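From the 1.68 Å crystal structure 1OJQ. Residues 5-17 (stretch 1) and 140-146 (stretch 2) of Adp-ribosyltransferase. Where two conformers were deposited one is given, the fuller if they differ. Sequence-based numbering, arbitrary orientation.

Stretch 1, residues 5-17: NFTDLVEATKWGN
Stretch 2 (140-146) QLVSGAA

No direct hydrogen bond joins these two stretches; where their backbones come close, two water molecules carry the polar link. The carbonyl oxygens Phe 6 O and Leu 141 O lie 3.4 Å apart, and since both are acceptors they cannot bond to each other. Water 1 accepts from Phe 6 N at 2.8 Å and donates to Leu 141 O at 2.6 Å. Water 2 donates to Phe 6 O at 2.8 Å and accepts from Ser 143 N at 2.9 Å. The amide and carbonyl of Phe 6 are thus both satisfied through water.

The first stretch enters as an extended segment, with phi/psi of -101/132° at Phe 6, bends at Thr 7 (-120/-16°), and becomes a helix from Leu 9 through Asn 17 that continues beyond the stretch. Asp 8 is the N-cap. Its side chain, chi1 t, turns back so that Asp 8 OD2 accepts from Glu 11 N at 2.7 Å, supplying an acceptor to an amide that has no preceding helical carbonyl to use. The regular i to i-4 ladder starts with Ala 12 N to Asp 8 O at 3.0 Å and runs to Asn 17 N, which donates to Thr 13 O at 2.8 Å.

The second stretch passes through Leu 141 (phi -74°, psi -32°) and Val 142 (phi -115°, psi 116°) into a type II beta turn from Val 142 to Ala 145, closed by Ala 145 N donating to Val 142 O at 3.1 Å. Gly 144 takes the third position with phi/psi of 78/10°, where positive phi favours glycine. In register, the CA atoms of Thr 7 and Val 142 are the nearest pair, 5.6 Å apart, although the Thr 7 side chain points away.

The side-chain contact is apolar and centres on Leu 141 and Val 142, both pointing toward the helical stretch. Leu 141, chi1 m and chi2 t, lays both methyls against Phe 6 (chi1 m) and Trp 15. Leu 141 CD2 lies 3.8 Å from Phe 6 CD2 and 3.8 Å from Trp 15 CZ3; Leu 141 CD1 lies 4.2 Å from Phe 6 CD2, 3.6 Å from Trp 15 CE3 and 3.8 Å from Ala 12 CB. Both aromatic rings meet the leucine obliquely. Trp 15, chi1 t and chi2 88°, follows Ala 12 by three residues, so the two share a side of the helix, and a single methyl, Leu 141 CD1, can touch both.

Val 142, chi1 t, sends Val 142 CG2 to within 3.7 Å of Ala 12 CB, 4.1 Å of Phe 6 CB and 4.1 Å of Leu 9 CD2. Ala 12 CB therefore packs against both aliphatic side chains. Leu 9 points sideways from its CA, but with chi1 m and chi2 t its end reaches the turn, where Leu 9 CD2 is also 4.2 Å from Ala 145 CB. At Gly 16 an ideal CB would be crowded by Ala 12 O at 3.2 Å. Altogether 358 Å² is buried, summed over both sides.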

ATOM      1  N   ASN A   5      -1.635  -4.111  15.033  1.00  9.79           N
ATOM      2  CA  ASN A   5      -2.703  -3.555  14.213  1.00  5.13           C
ATOM      3  C   ASN A   5      -3.179  -2.274  14.889  1.00  7.90           C
ATOM      4  O   ASN A   5      -3.637  -2.403  16.025  1.00 10.00           O
ATOM      5  CB  ASN A   5      -3.841  -4.551  14.061  1.00 11.46           C
ATOM      6  CG  ASN A   5      -4.871  -4.055  13.057  1.00 12.74           C
ATOM      7  OD1 ASN A   5      -6.003  -3.784  13.462  1.00 29.91           O
ATOM      8  ND2 ASN A   5      -4.520  -3.896  11.796  1.00 10.05           N
ATOM      9  N   PHE A   6      -3.060  -1.123  14.243  1.00  8.72           N
ATOM     10  CA  PHE A   6      -3.321   0.161  14.873  1.00  9.00           C
ATOM     11  C   PHE A   6      -4.676   0.753  14.524  1.00 11.44           C
ATOM     12  O   PHE A   6      -5.023   0.829  13.339  1.00 13.15           O
ATOM     13  CB  PHE A   6      -2.239   1.192  14.471  1.00  6.18           C
ATOM     14  CG  PHE A   6      -0.882   0.798  15.047  1.00  8.70           C
ATOM     15  CD1 PHE A   6      -0.557   1.096  16.364  1.00  6.90           C
ATOM     16  CD2 PHE A   6       0.039   0.128  14.262  1.00 10.34           C
ATOM     17  CE1 PHE A   6       0.677   0.723  16.874  1.00  9.45           C
ATOM     18  CE2 PHE A   6       1.277  -0.244  14.769  1.00  9.40           C
ATOM     19  CZ  PHE A   6       1.596   0.055  16.078  1.00 12.62           C
ATOM     20  N   THR A   7      -5.384   1.199  15.560  1.00  9.19           N
ATOM     21  CA  THR A   7      -6.572   2.017  15.348  1.00  8.33           C
ATOM     22  C   THR A   7      -6.428   3.396  16.003  1.00 10.27           C
ATOM     23  O   THR A   7      -7.188   4.322  15.698  1.00 14.88           O
ATOM     24  CB  THR A   7      -7.854   1.359  15.891  1.00 15.24           C
ATOM     25  OG1 THR A   7      -7.709   1.091  17.296  1.00 16.07           O
ATOM     26  CG2 THR A   7      -8.091   0.033  15.192  1.00 13.56           C
ATOM     27  N   ASP A   8      -5.469   3.517  16.891  1.00  8.67           N
ATOM     28  CA  ASP A   8      -5.228   4.752  17.647  1.00 10.07           C
ATOM     29  C   ASP A   8      -4.090   5.552  17.012  1.00 10.55           C
ATOM     30  O   ASP A   8      -2.969   5.012  16.971  1.00 10.29           O
ATOM     31  CB  ASP A   8      -4.856   4.413  19.082  1.00 15.44           C
ATOM     32  CG  ASP A   8      -4.598   5.669  19.900  0.50 17.06           C
ATOM     33  OD1 ASP A   8      -5.581   6.202  20.461  0.50 16.67           O
ATOM     34  OD2 ASP A   8      -3.428   6.096  19.965  0.50  9.98           O
ATOM     35  N   LEU A   9      -4.390   6.755  16.542  1.00  6.98           N
ATOM     36  CA  LEU A   9      -3.398   7.599  15.884  1.00 10.19           C
ATOM     37  C   LEU A   9      -2.156   7.822  16.731  1.00  9.52           C
ATOM     38  O   LEU A   9      -1.027   7.836  16.227  1.00 10.14           O
ATOM     39  CB  LEU A   9      -4.055   8.944  15.550  1.00 14.64           C
ATOM     40  CG  LEU A   9      -5.075   8.892  14.404  1.00 11.46           C
ATOM     41  CD1 LEU A   9      -5.744  10.254  14.250  1.00  8.02           C
ATOM     42  CD2 LEU A   9      -4.411   8.436  13.114  1.00 10.42           C
ATOM     43  N   VAL A  10      -2.351   8.003  18.033  1.00 11.44           N
ATOM     44  CA  VAL A  10      -1.217   8.280  18.913  1.00  9.52           C
ATOM     45  C   VAL A  10      -0.298   7.076  19.009  1.00  9.82           C
ATOM     46  O   VAL A  10       0.931   7.221  18.946  1.00  9.65           O
ATOM     47  CB  VAL A  10      -1.719   8.712  20.303  1.00 10.55           C
ATOM     48  CG1 VAL A  10      -0.575   8.741  21.304  1.00 22.21           C
ATOM     49  CG2 VAL A  10      -2.391  10.071  20.211  1.00 15.63           C
ATOM     50  N   GLU A  11      -0.862   5.863  19.114  1.00  7.93           N
ATOM     51  CA  GLU A  11       0.004   4.691  19.147  1.00 10.13           C
ATOM     52  C   GLU A  11       0.660   4.382  17.817  1.00  5.40           C
ATOM     53  O   GLU A  11       1.811   3.921  17.782  1.00  8.42           O
ATOM     54  CB  GLU A  11      -0.775   3.430  19.600  1.00 14.47           C
ATOM     55  CG  GLU A  11      -1.298   3.525  21.028  1.00 14.12           C
ATOM     56  CD  GLU A  11      -0.212   3.424  22.082  1.00 12.22           C
ATOM     57  OE1 GLU A  11      -0.525   3.655  23.281  1.00 24.35           O
ATOM     58  OE2 GLU A  11       0.952   3.115  21.791  1.00 19.69           O
ATOM     59  N   ALA A  12      -0.032   4.588  16.701  1.00 10.05           N
ATOM     60  CA  ALA A  12       0.637   4.385  15.414  1.00  7.61           C
ATOM     61  C   ALA A  12       1.828   5.329  15.252  1.00  5.53           C
ATOM     62  O   ALA A  12       2.883   4.910  14.787  1.00  8.39           O
ATOM     63  CB  ALA A  12      -0.361   4.553  14.275  1.00 10.50           C
ATOM     64  N   THR A  13       1.661   6.610  15.630  1.00  7.66           N
ATOM     65  CA  THR A  13       2.758   7.571  15.558  1.00  8.07           C
ATOM     66  C   THR A  13       3.936   7.127  16.404  1.00 10.59           C
ATOM     67  O   THR A  13       5.104   7.212  16.008  1.00  9.15           O
ATOM     68  CB  THR A  13       2.299   8.976  16.013  1.00 11.03           C
ATOM     69  OG1 THR A  13       1.484   9.560  14.981  1.00 11.32           O
ATOM     70  CG2 THR A  13       3.494   9.895  16.214  1.00 13.10           C
ATOM     71  N   LYS A  14       3.662   6.637  17.612  1.00  9.61           N
ATOM     72  CA  LYS A  14       4.753   6.202  18.495  1.00 11.22           C
ATOM     73  C   LYS A  14       5.553   5.083  17.853  1.00 11.00           C
ATOM     74  O   LYS A  14       6.787   5.039  17.786  1.00  9.12           O
ATOM     75  CB  LYS A  14       4.126   5.768  19.830  1.00 11.06           C
ATOM     76  CG  LYS A  14       5.145   5.342  20.878  1.00 15.82           C
ATOM     77  CD  LYS A  14       4.411   4.996  22.171  1.00 16.65           C
ATOM     78  CE  LYS A  14       5.296   4.145  23.075  1.00 26.97           C
ATOM     79  NZ  LYS A  14       4.425   3.370  24.016  1.00 60.66           N
ATOM     80  N   TRP A  15       4.813   4.094  17.338  1.00  8.90           N
ATOM     81  CA  TRP A  15       5.437   2.937  16.683  1.00  9.14           C
ATOM     82  C   TRP A  15       6.183   3.392  15.439  1.00  8.10           C
ATOM     83  O   TRP A  15       7.354   3.062  15.265  1.00  9.42           O
ATOM     84  CB  TRP A  15       4.404   1.875  16.322  1.00 10.96           C
ATOM     85  CG  TRP A  15       4.908   0.569  15.786  1.00  7.20           C
ATOM     86  CD1 TRP A  15       5.280  -0.529  16.511  1.00  9.26           C
ATOM     87  CD2 TRP A  15       5.099   0.203  14.413  1.00  6.60           C
ATOM     88  NE1 TRP A  15       5.693  -1.552  15.688  1.00  8.45           N
ATOM     89  CE2 TRP A  15       5.586  -1.116  14.388  1.00  8.99           C
ATOM     90  CE3 TRP A  15       4.901   0.878  13.205  1.00 12.29           C
ATOM     91  CZ2 TRP A  15       5.875  -1.775  13.196  1.00 14.45           C
ATOM     92  CZ3 TRP A  15       5.183   0.247  12.014  1.00 10.34           C
ATOM     93  CH2 TRP A  15       5.664  -1.069  12.040  1.00 13.76           C
ATOM     94  N   GLY A  16       5.495   4.156  14.588  1.00  8.07           N
ATOM     95  CA  GLY A  16       6.149   4.656  13.393  1.00  8.95           C
ATOM     96  C   GLY A  16       7.408   5.457  13.662  1.00  8.69           C
ATOM     97  O   GLY A  16       8.388   5.256  12.920  1.00 10.64           O
ATOM     98  N   ASN A  17       7.416   6.352  14.639  1.00  7.39           N
ATOM     99  CA  ASN A  17       8.606   7.147  14.950  1.00  5.89           C
ATOM    100  C   ASN A  17       9.800   6.266  15.302  1.00  7.35           C
ATOM    101  O   ASN A  17      10.960   6.680  15.159  1.00 11.23           O
ATOM    102  CB  ASN A  17       8.294   8.086  16.118  1.00  9.90           C
ATOM    103  CG  ASN A  17       7.511   9.311  15.701  1.00 15.47           C
ATOM    104  OD1 ASN A  17       6.910  10.014  16.516  1.00 14.77           O
ATOM    105  ND2 ASN A  17       7.513   9.579  14.400  1.00  9.22           N
ATOM    106  N   GLN A 140      -0.940   2.672   4.799  1.00  5.53           N
ATOM    107  CA  GLN A 140      -1.046   3.415   6.051  1.00  7.20           C
ATOM    108  C   GLN A 140      -1.265   2.474   7.232  1.00  6.32           C
ATOM    109  O   GLN A 140      -1.873   1.400   7.140  1.00  7.36           O
ATOM    110  CB  GLN A 140      -2.127   4.492   5.989  1.00 16.69           C
ATOM    111  CG  GLN A 140      -3.537   4.114   5.653  1.00 13.95           C
ATOM    112  CD  GLN A 140      -4.476   5.280   5.391  1.00 16.06           C
ATOM    113  OE1 GLN A 140      -4.234   6.441   5.742  1.00 11.91           O
ATOM    114  NE2 GLN A 140      -5.611   4.982   4.765  1.00  4.35           N
ATOM    115  N   LEU A 141      -0.760   2.921   8.388  1.00  4.91           N
ATOM    116  CA  LEU A 141      -0.944   2.115   9.602  1.00  8.08           C
ATOM    117  C   LEU A 141      -2.362   2.157  10.143  1.00  7.59           C
ATOM    118  O   LEU A 141      -2.837   1.197  10.754  1.00 11.35           O
ATOM    119  CB  LEU A 141      -0.036   2.596  10.745  1.00 12.01           C
ATOM    120  CG  LEU A 141       1.417   2.149  10.755  1.00 14.72           C
ATOM    121  CD1 LEU A 141       2.147   2.857  11.904  1.00 17.65           C
ATOM    122  CD2 LEU A 141       1.559   0.633  10.853  1.00  8.04           C
ATOM    123  N   VAL A 142      -3.047   3.279   9.963  1.00  9.09           N
ATOM    124  CA  VAL A 142      -4.437   3.447  10.408  1.00  6.14           C
ATOM    125  C   VAL A 142      -5.329   3.621   9.184  1.00  8.18           C
ATOM    126  O   VAL A 142      -5.200   4.584   8.423  1.00  8.48           O
ATOM    127  CB  VAL A 142      -4.606   4.637  11.357  1.00  7.50           C
ATOM    128  CG1 VAL A 142      -6.047   4.788  11.828  1.00 10.42           C
ATOM    129  CG2 VAL A 142      -3.674   4.474  12.560  1.00 10.87           C
ATOM    130  N   SER A 143      -6.225   2.654   8.983  1.00  8.95           N
ATOM    131  CA  SER A 143      -7.000   2.659   7.748  1.00  9.12           C
ATOM    132  C   SER A 143      -7.835   3.931   7.661  1.00  9.81           C
ATOM    133  O   SER A 143      -8.562   4.218   8.619  1.00 10.54           O
ATOM    134  CB  SER A 143      -7.914   1.431   7.685  1.00 13.97           C
ATOM    135  OG  SER A 143      -8.672   1.483   6.481  1.00 13.90           O
ATOM    136  N   GLY A 144      -7.754   4.679   6.576  1.00 10.52           N
ATOM    137  CA  GLY A 144      -8.534   5.880   6.339  1.00 14.88           C
ATOM    138  C   GLY A 144      -8.077   7.131   7.049  1.00 11.69           C
ATOM    139  O   GLY A 144      -8.736   8.180   7.080  1.00 10.91           O
ATOM    140  N   ALA A 145      -6.901   7.082   7.668  1.00  8.21           N
ATOM    141  CA  ALA A 145      -6.386   8.265   8.347  1.00  9.45           C
ATOM    142  C   ALA A 145      -6.213   9.412   7.356  1.00  8.98           C
ATOM    143  O   ALA A 145      -5.471   9.284   6.384  1.00 12.45           O
ATOM    144  CB  ALA A 145      -5.062   7.945   9.029  1.00  9.52           C
ATOM    145  N   ALA A 146      -6.903  10.524   7.630  1.00  9.35           N
ATOM    146  CA  ALA A 146      -6.768  11.724   6.818  1.00  8.55           C
ATOM    147  C   ALA A 146      -7.260  11.501   5.389  1.00 11.93           C
ATOM    148  O   ALA A 146      -6.984  12.360   4.537  1.00 15.76           O
ATOM    149  CB  ALA A 146      -5.319  12.181   6.824  1.00 10.99           C
TER
HETATM  150  O   HOH W   1      -2.068  -1.175  11.589  1.00  9.57           O
HETATM  151  O   HOH W   2      -6.799   0.834  11.202  1.00 11.11           O